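Local coordinates for protein-glutamine gamma-glutamyltransferase (Pseudomonas aeruginosa PAO1, PDB 6G49) that displays transglutaminase activity, cross-linking protein glutamine to lysine side chains in vitro, and is critical for the viability of the bacterium, at residues P90-E95 and R173-Q178; S138-Q143 and L163-I168. All coordinates share one frame; numbering follows the deposited sequence.

Interaction 1 of 2, residues P90-E95 and R173-Q178; sequences PQWSGE and RWRNLQ
Arg175 lays the end of its guanidinium against the backbone carbonyl of Pro90, with one face of the group turned to the six-membered part of the Trp92 ring. NH1 and NH2 grip the one oxygen end-on, a helix-to-loop contact at the surface of the periplasmic transglutaminase domain that joins the last turn of helix 170-175 to the loop between strands 86-87 and 100-101. NH1 donates to Pro90 O at 2.8 Å and NH2 to the same Pro90 O at 3.0 Å. Since one oxygen serves two N-H groups, neither bond is straight (145° and 137°), yet the oxygen stays close to the guanidinium plane, which fixes the rotation of that group. Proline suits this place because its ring constrains the loop backbone while its carbonyl remains available as an acceptor. The reach comes from a long side chain whose CG is anti to the backbone N and which bends at chi3 to bring its flat end round to the loop.

Charge is answered by Glu79, which forms a salt bridge with Arg175 NH1 and also accepts a hydrogen bond from Gln91 NE2. Glutamine is apt here: its NE2 donates to Glu79 while its oxygen accepts from Ser138 OG and a water. Gln91 NE2 and Arg175 NH1 stand 3.4 Å apart without bonding, both directed at Glu79 OE1, which probably lets the two donors come this close. The Gln91 amide is turned 78° from the guanidinium plane. Trp92 CZ3 lies over one guanidinium face, 4.3 Å from Arg175 NH2, and the indole also has a cation-pi partner in Arg171. A water completes the join, donating to Gln91 OE1 at 2.8 Å and weakly accepting from Arg175 NH1 at 3.3 Å.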
loop_
_atom_site.group_PDB
_atom_site.type_symbol
_atom_site.label_atom_id
_atom_site.label_comp_id
_atom_site.label_asym_id
_atom_site.label_seq_id
_atom_site.Cartn_x
_atom_site.Cartn_y
_atom_site.Cartn_z
ATOM N N PRO A 90 -11.005 -10.366 6.524
ATOM C CA PRO A 90 -12.322 -9.731 6.637
ATOM C C PRO A 90 -12.309 -8.422 7.419
ATOM O O PRO A 90 -11.563 -8.279 8.372
ATOM C CB PRO A 90 -13.156 -10.789 7.355
ATOM C CG PRO A 90 -12.381 -12.061 7.238
ATOM C CD PRO A 90 -10.902 -11.694 7.119
ATOM N N GLN A 91 -13.200 -7.469 7.072
ATOM C CA GLN A 91 -13.222 -6.128 7.699
ATOM C C GLN A 91 -14.633 -5.857 8.261
ATOM O O GLN A 91 -15.600 -6.567 7.894
ATOM C CB GLN A 91 -12.870 -5.009 6.697
ATOM C CG GLN A 91 -11.517 -5.184 5.974
ATOM C CD GLN A 91 -10.335 -5.102 6.920
ATOM O OE1 GLN A 91 -10.347 -4.373 7.908
ATOM N NE2 GLN A 91 -9.327 -5.923 6.663
ATOM N N TRP A 92 -14.747 -4.787 9.055
ATOM C CA TRP A 92 -16.035 -4.247 9.521
ATOM C C TRP A 92 -16.063 -2.765 9.120
ATOM O O TRP A 92 -15.203 -2.313 8.401
ATOM C CB TRP A 92 -16.242 -4.482 11.030
ATOM C CG TRP A 92 -15.092 -4.102 11.923
ATOM C CD1 TRP A 92 -14.906 -2.898 12.556
ATOM C CD2 TRP A 92 -13.991 -4.937 12.345
ATOM N NE1 TRP A 92 -13.774 -2.930 13.329
ATOM C CE2 TRP A 92 -13.174 -4.150 13.198
ATOM C CE3 TRP A 92 -13.590 -6.252 12.057
ATOM C CZ2 TRP A 92 -11.994 -4.642 13.761
ATOM C CZ3 TRP A 92 -12.431 -6.738 12.628
ATOM C CH2 TRP A 92 -11.650 -5.942 13.464
ATOM N N SER A 93 -17.065 -2.016 9.562
ATOM C CA SER A 93 -17.224 -0.607 9.158
ATOM C C SER A 93 -16.087 0.262 9.716
ATOM O O SER A 93 -15.616 0.057 10.841
ATOM C CB SER A 93 -18.574 -0.063 9.566
ATOM O OG SER A 93 -18.699 1.286 9.124
ATOM N N GLY A 94 -15.603 1.219 8.901
ATOM C CA GLY A 94 -14.664 2.247 9.368
ATOM C C GLY A 94 -15.241 3.663 9.314
ATOM O O GLY A 94 -14.536 4.604 9.587
ATOM N N GLU A 95 -16.538 3.814 9.010
ATOM C CA GLU A 95 -17.203 5.105 8.839
ATOM C C GLU A 95 -17.740 5.605 10.197
ATOM O O GLU A 95 -18.950 5.671 10.362
ATOM C CB GLU A 95 -18.314 4.903 7.798
ATOM C CG GLU A 95 -18.983 6.184 7.319
ATOM C CD GLU A 95 -18.091 7.140 6.548
ATOM O OE1 GLU A 95 -16.909 6.836 6.351
ATOM O OE2 GLU A 95 -18.582 8.206 6.175
ATOM N N ARG A 173 -5.160 -4.344 16.330
ATOM C CA ARG A 173 -3.799 -4.370 16.833
ATOM C C ARG A 173 -3.220 -5.794 16.765
ATOM O O ARG A 173 -2.108 -5.987 16.265
ATOM C CB ARG A 173 -3.727 -3.764 18.231
ATOM C CG ARG A 173 -2.330 -3.484 18.732
ATOM C CD ARG A 173 -2.418 -2.791 20.114
ATOM N NE ARG A 173 -1.197 -2.237 20.572
ATOM C CZ ARG A 173 -1.188 -1.299 21.521
ATOM N NH1 ARG A 173 -2.340 -0.859 22.006
ATOM N NH2 ARG A 173 -0.051 -0.813 21.925
ATOM N N TRP A 174 -3.948 -6.783 17.311
ATOM C CA TRP A 174 -3.507 -8.134 17.354
ATOM C C TRP A 174 -3.276 -8.676 15.943
ATOM O O TRP A 174 -2.264 -9.355 15.648
ATOM C CB TRP A 174 -4.498 -9.019 18.119
ATOM C CG TRP A 174 -3.945 -10.319 18.585
ATOM C CD1 TRP A 174 -4.041 -11.570 18.062
ATOM C CD2 TRP A 174 -3.122 -10.445 19.756
ATOM N NE1 TRP A 174 -3.318 -12.454 18.837
ATOM C CE2 TRP A 174 -2.719 -11.788 19.842
ATOM C CE3 TRP A 174 -2.713 -9.525 20.721
ATOM C CZ2 TRP A 174 -1.977 -12.262 20.943
ATOM C CZ3 TRP A 174 -1.970 -9.988 21.787
ATOM C CH2 TRP A 174 -1.608 -11.332 21.868
ATOM N N ARG A 175 -4.243 -8.438 15.064
ATOM C CA ARG A 175 -4.205 -8.929 13.687
ATOM C C ARG A 175 -2.943 -8.397 12.983
ATOM O O ARG A 175 -2.339 -9.136 12.208
ATOM C CB ARG A 175 -5.457 -8.437 12.963
ATOM C CG ARG A 175 -5.408 -8.595 11.455
ATOM C CD ARG A 175 -6.658 -7.966 10.863
ATOM N NE ARG A 175 -7.812 -8.797 11.066
ATOM C CZ ARG A 175 -8.982 -8.623 10.440
ATOM N NH1 ARG A 175 -9.113 -7.575 9.635
ATOM N NH2 ARG A 175 -9.947 -9.551 10.552
ATOM N N ASN A 176 -2.570 -7.146 13.300
ATOM C CA ASN A 176 -1.479 -6.492 12.614
ATOM C C ASN A 176 -0.132 -6.714 13.287
ATOM O O ASN A 176 0.841 -6.027 12.961
ATOM C CB ASN A 176 -1.829 -5.030 12.345
ATOM C CG ASN A 176 -2.797 -4.948 11.204
ATOM O OD1 ASN A 176 -2.431 -5.256 10.082
ATOM N ND2 ASN A 176 -4.067 -4.691 11.496
ATOM N N LEU A 177 -0.089 -7.670 14.245
ATOM C CA LEU A 177 1.162 -8.184 14.774
ATOM C C LEU A 177 1.380 -9.649 14.399
ATOM O O LEU A 177 2.372 -10.239 14.885
ATOM C CB LEU A 177 1.140 -7.942 16.288
ATOM C CG LEU A 177 1.344 -6.494 16.695
ATOM C CD1 LEU A 177 0.934 -6.280 18.147
ATOM C CD2 LEU A 177 2.746 -5.933 16.458
ATOM N N GLN A 178 0.515 -10.211 13.569
ATOM C CA GLN A 178 0.523 -11.601 13.165
ATOM C C GLN A 178 1.728 -11.923 12.290
ATOM O O GLN A 178 1.964 -11.231 11.300
ATOM C CB GLN A 178 -0.729 -11.966 12.379
ATOM C CG GLN A 178 -0.810 -13.379 11.848
ATOM C CD GLN A 178 -0.210 -13.513 10.459
ATOM O OE1 GLN A 178 -0.440 -12.624 9.615
ATOM N NE2 GLN A 178 0.543 -14.612 10.217
HETATM O O HOH W 1 -8.448 -4.357 9.915
#

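Interaction 2 of 2, residues S138-Q143 and L163-I168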
loop_
_atom_site.group_PDB
_atom_site.type_symbol
_atom_site.label_atom_id
_atom_site.label_comp_id
_atom_site.label_asym_id
_atom_site.label_seq_id
_atom_site.Cartn_x
_atom_site.Cartn_y
_atom_site.Cartn_z
ATOM N N SER A 138 -12.853 -0.798 8.021
ATOM C CA SER A 138 -12.052 -0.561 9.191
ATOM C C SER A 138 -10.567 -0.356 8.849
ATOM O O SER A 138 -9.886 0.306 9.621
ATOM C CB SER A 138 -12.187 -1.717 10.218
ATOM O OG SER A 138 -12.245 -3.008 9.629
ATOM N N ASP A 139 -10.110 -0.874 7.688
ATOM C CA ASP A 139 -8.727 -0.716 7.250
ATOM C C ASP A 139 -8.595 0.435 6.225
ATOM O O ASP A 139 -7.596 0.472 5.456
ATOM C CB ASP A 139 -8.198 -2.030 6.687
ATOM C CG ASP A 139 -8.847 -2.435 5.374
ATOM O OD1 ASP A 139 -9.988 -1.903 5.105
ATOM O OD2 ASP A 139 -8.286 -3.291 4.655
ATOM N N PHE A 140 -9.629 1.298 6.153
ATOM C CA PHE A 140 -9.623 2.533 5.354
ATOM C C PHE A 140 -9.572 2.216 3.863
ATOM O O PHE A 140 -9.084 3.023 3.113
ATOM C CB PHE A 140 -8.462 3.432 5.758
ATOM C CG PHE A 140 -8.514 3.834 7.212
ATOM C CD1 PHE A 140 -9.358 4.846 7.616
ATOM C CD2 PHE A 140 -7.835 3.119 8.188
ATOM C CE1 PHE A 140 -9.522 5.156 8.963
ATOM C CE2 PHE A 140 -7.999 3.433 9.524
ATOM C CZ PHE A 140 -8.828 4.454 9.904
ATOM N N HIS A 141 -10.119 1.097 3.429
ATOM C CA HIS A 141 -10.329 0.861 2.003
ATOM C C HIS A 141 -11.835 0.841 1.736
ATOM O O HIS A 141 -12.625 0.568 2.618
ATOM C CB HIS A 141 -9.645 -0.444 1.553
ATOM C CG HIS A 141 -10.513 -1.645 1.545
ATOM N ND1 HIS A 141 -10.781 -2.345 2.691
ATOM C CD2 HIS A 141 -11.142 -2.313 0.554
ATOM C CE1 HIS A 141 -11.575 -3.370 2.400
ATOM N NE2 HIS A 141 -11.831 -3.374 1.094
ATOM N N LEU A 142 -12.174 1.122 0.480
ATOM C CA LEU A 142 -13.555 1.199 0.020
ATOM C C LEU A 142 -13.996 -0.160 -0.543
ATOM O O LEU A 142 -13.446 -0.640 -1.509
ATOM C CB LEU A 142 -13.595 2.275 -1.089
ATOM C CG LEU A 142 -13.287 3.702 -0.679
ATOM C CD1 LEU A 142 -13.128 4.545 -1.926
ATOM C CD2 LEU A 142 -14.381 4.254 0.206
ATOM N N GLN A 143 -14.997 -0.774 0.098
ATOM C CA GLN A 143 -15.508 -2.066 -0.282
ATOM C C GLN A 143 -16.912 -1.840 -0.859
ATOM O O GLN A 143 -17.800 -1.327 -0.148
ATOM C CB GLN A 143 -15.563 -3.028 0.916
ATOM C CG GLN A 143 -15.986 -4.467 0.533
ATOM C CD GLN A 143 -14.836 -5.424 0.190
ATOM O OE1 GLN A 143 -13.629 -5.092 0.156
ATOM N NE2 GLN A 143 -15.188 -6.679 -0.096
ATOM N N LEU A 163 -6.520 11.967 10.537
ATOM C CA LEU A 163 -5.984 11.140 11.638
ATOM C C LEU A 163 -6.724 9.809 11.625
ATOM O O LEU A 163 -7.936 9.759 11.646
ATOM C CB LEU A 163 -6.214 11.902 12.945
ATOM C CG LEU A 163 -5.768 11.216 14.224
ATOM C CD1 LEU A 163 -4.279 10.983 14.208
ATOM C CD2 LEU A 163 -6.145 12.094 15.427
ATOM N N ARG A 164 -5.957 8.733 11.557
ATOM C CA ARG A 164 -6.525 7.409 11.477
ATOM C C ARG A 164 -6.304 6.515 12.675
ATOM O O ARG A 164 -5.192 6.131 12.975
ATOM C CB ARG A 164 -5.995 6.705 10.235
ATOM C CG ARG A 164 -6.056 7.552 8.986
ATOM C CD ARG A 164 -5.743 6.729 7.764
ATOM N NE ARG A 164 -4.319 6.714 7.481
ATOM C CZ ARG A 164 -3.664 5.633 7.106
ATOM N NH1 ARG A 164 -4.327 4.498 6.986
ATOM N NH2 ARG A 164 -2.361 5.687 6.864
ATOM N N GLU A 165 -7.401 6.193 13.339
ATOM C CA GLU A 165 -7.408 5.286 14.457
ATOM C C GLU A 165 -6.349 5.661 15.509
ATOM O O GLU A 165 -5.478 4.858 15.843
ATOM C CB GLU A 165 -7.225 3.850 13.946
ATOM C CG GLU A 165 -8.216 2.898 14.491
ATOM C CD GLU A 165 -8.035 1.416 14.215
ATOM O OE1 GLU A 165 -7.320 1.026 13.243
ATOM O OE2 GLU A 165 -8.619 0.649 14.990
ATOM N N SER A 166 -6.445 6.847 16.112
ATOM C CA SER A 166 -5.516 7.252 17.151
ATOM C C SER A 166 -5.559 6.273 18.339
ATOM O O SER A 166 -4.540 6.098 18.985
ATOM C CB SER A 166 -5.749 8.681 17.588
ATOM O OG SER A 166 -7.059 8.794 18.069
ATOM N N SER A 167 -6.734 5.698 18.627
ATOM C CA SER A 167 -6.928 4.548 19.528
ATOM C C SER A 167 -7.324 3.327 18.713
ATOM O O SER A 167 -8.239 3.401 17.943
ATOM C CB SER A 167 -8.027 4.810 20.549
ATOM O OG SER A 167 -7.565 5.796 21.418
ATOM N N ILE A 168 -6.567 2.257 18.837
ATOM C CA ILE A 168 -6.702 1.093 17.930
ATOM C C ILE A 168 -7.568 0.051 18.637
ATOM O O ILE A 168 -7.419 -0.216 19.841
ATOM C CB ILE A 168 -5.316 0.613 17.479
ATOM C CG1 ILE A 168 -5.423 -0.335 16.279
ATOM C CG2 ILE A 168 -4.516 0.002 18.632
ATOM C CD1 ILE A 168 -4.083 -0.842 15.788
HETATM O O HOH W 2 -7.491 -0.064 10.827
#
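Ser138 reaches across to Glu165 through a water, which donates to Ser138 O and to Glu165 OE1, each at 2.7 Å. This bridge lets a backbone carbonyl and a carboxylate, both acceptors, meet inside the protein; Glu165 OE1 is further held by Trp299 NE1. Next, Asp139 turns back from the other segment: its OD1 accepts a hydrogen bond from His141 ND1 at 2.6 Å on the syn lone pair, while OD2 hydrogen-bonds to Thr77 OG1.

Phe140 carries the contact, in which a turn before strand 142-144 packs on strand 163-164 within the TgpA N-terminal family region. Its left-handed backbone conformation is part of the turn that delivers the ring. Arg164 lies over one ring face as a CH-pi contact, its CD 4.0 Å from the Phe140 ring centroid and nearly on the normal (8°). Nearer the far end of the ring, Arg164 CB comes to 3.6 Å from Phe140 CZ. Arginine fits because its methylene chain is apolar enough for the ring, while the bend at chi3 (-89°) carries the charged end off the centre. The guanidinium stands almost upright to the ring, 87° between planes; with Arg164 CZ 5.4 Å from the Phe140 centroid, any cation-pi attraction is weak at most. Salt bridges to Glu291 and Asp125 probably offset the buried charge.

His141 then uses its second nitrogen: NE2 donates to Gln143 OE1 at 2.7 Å, so that the ring is held between carboxylate and amide, both near its plane. With Leu142 and Gln143 the chain enters strand 142-144, which pairs with strands 120-124 and 134-136. Strand 163-164 pairs with 100-101, and Glu291 of strand 286-294 and Trp299 of strand 298-302, which packs against Phe140 and Arg164, tie the contact to the transglutaminase-like part.

Overall arrangement
Interactions 1 and 2 lie about 9 Å apart, centre to centre, on the same side of the chain's centre. Along the chain the order is 90-95, 138-143, 163-168, 173-178, so interaction 2 falls wholly within the span that interaction 1 brings together. Segments 90-95 and 138-143 touch directly, with Trp92 O 2.8 Å from Ser138 N, while Ile168 packs on Arg173 where strand 163-164 leads to helix 170-175. One contact is at the surface and the other buried; together they join loop 90-95 and the turn before strand 142-144 to strand 163-164 and helix 170-175. The side chain of Arg164 is about 11 Å from that of Asp303, an active-site residue by similarity.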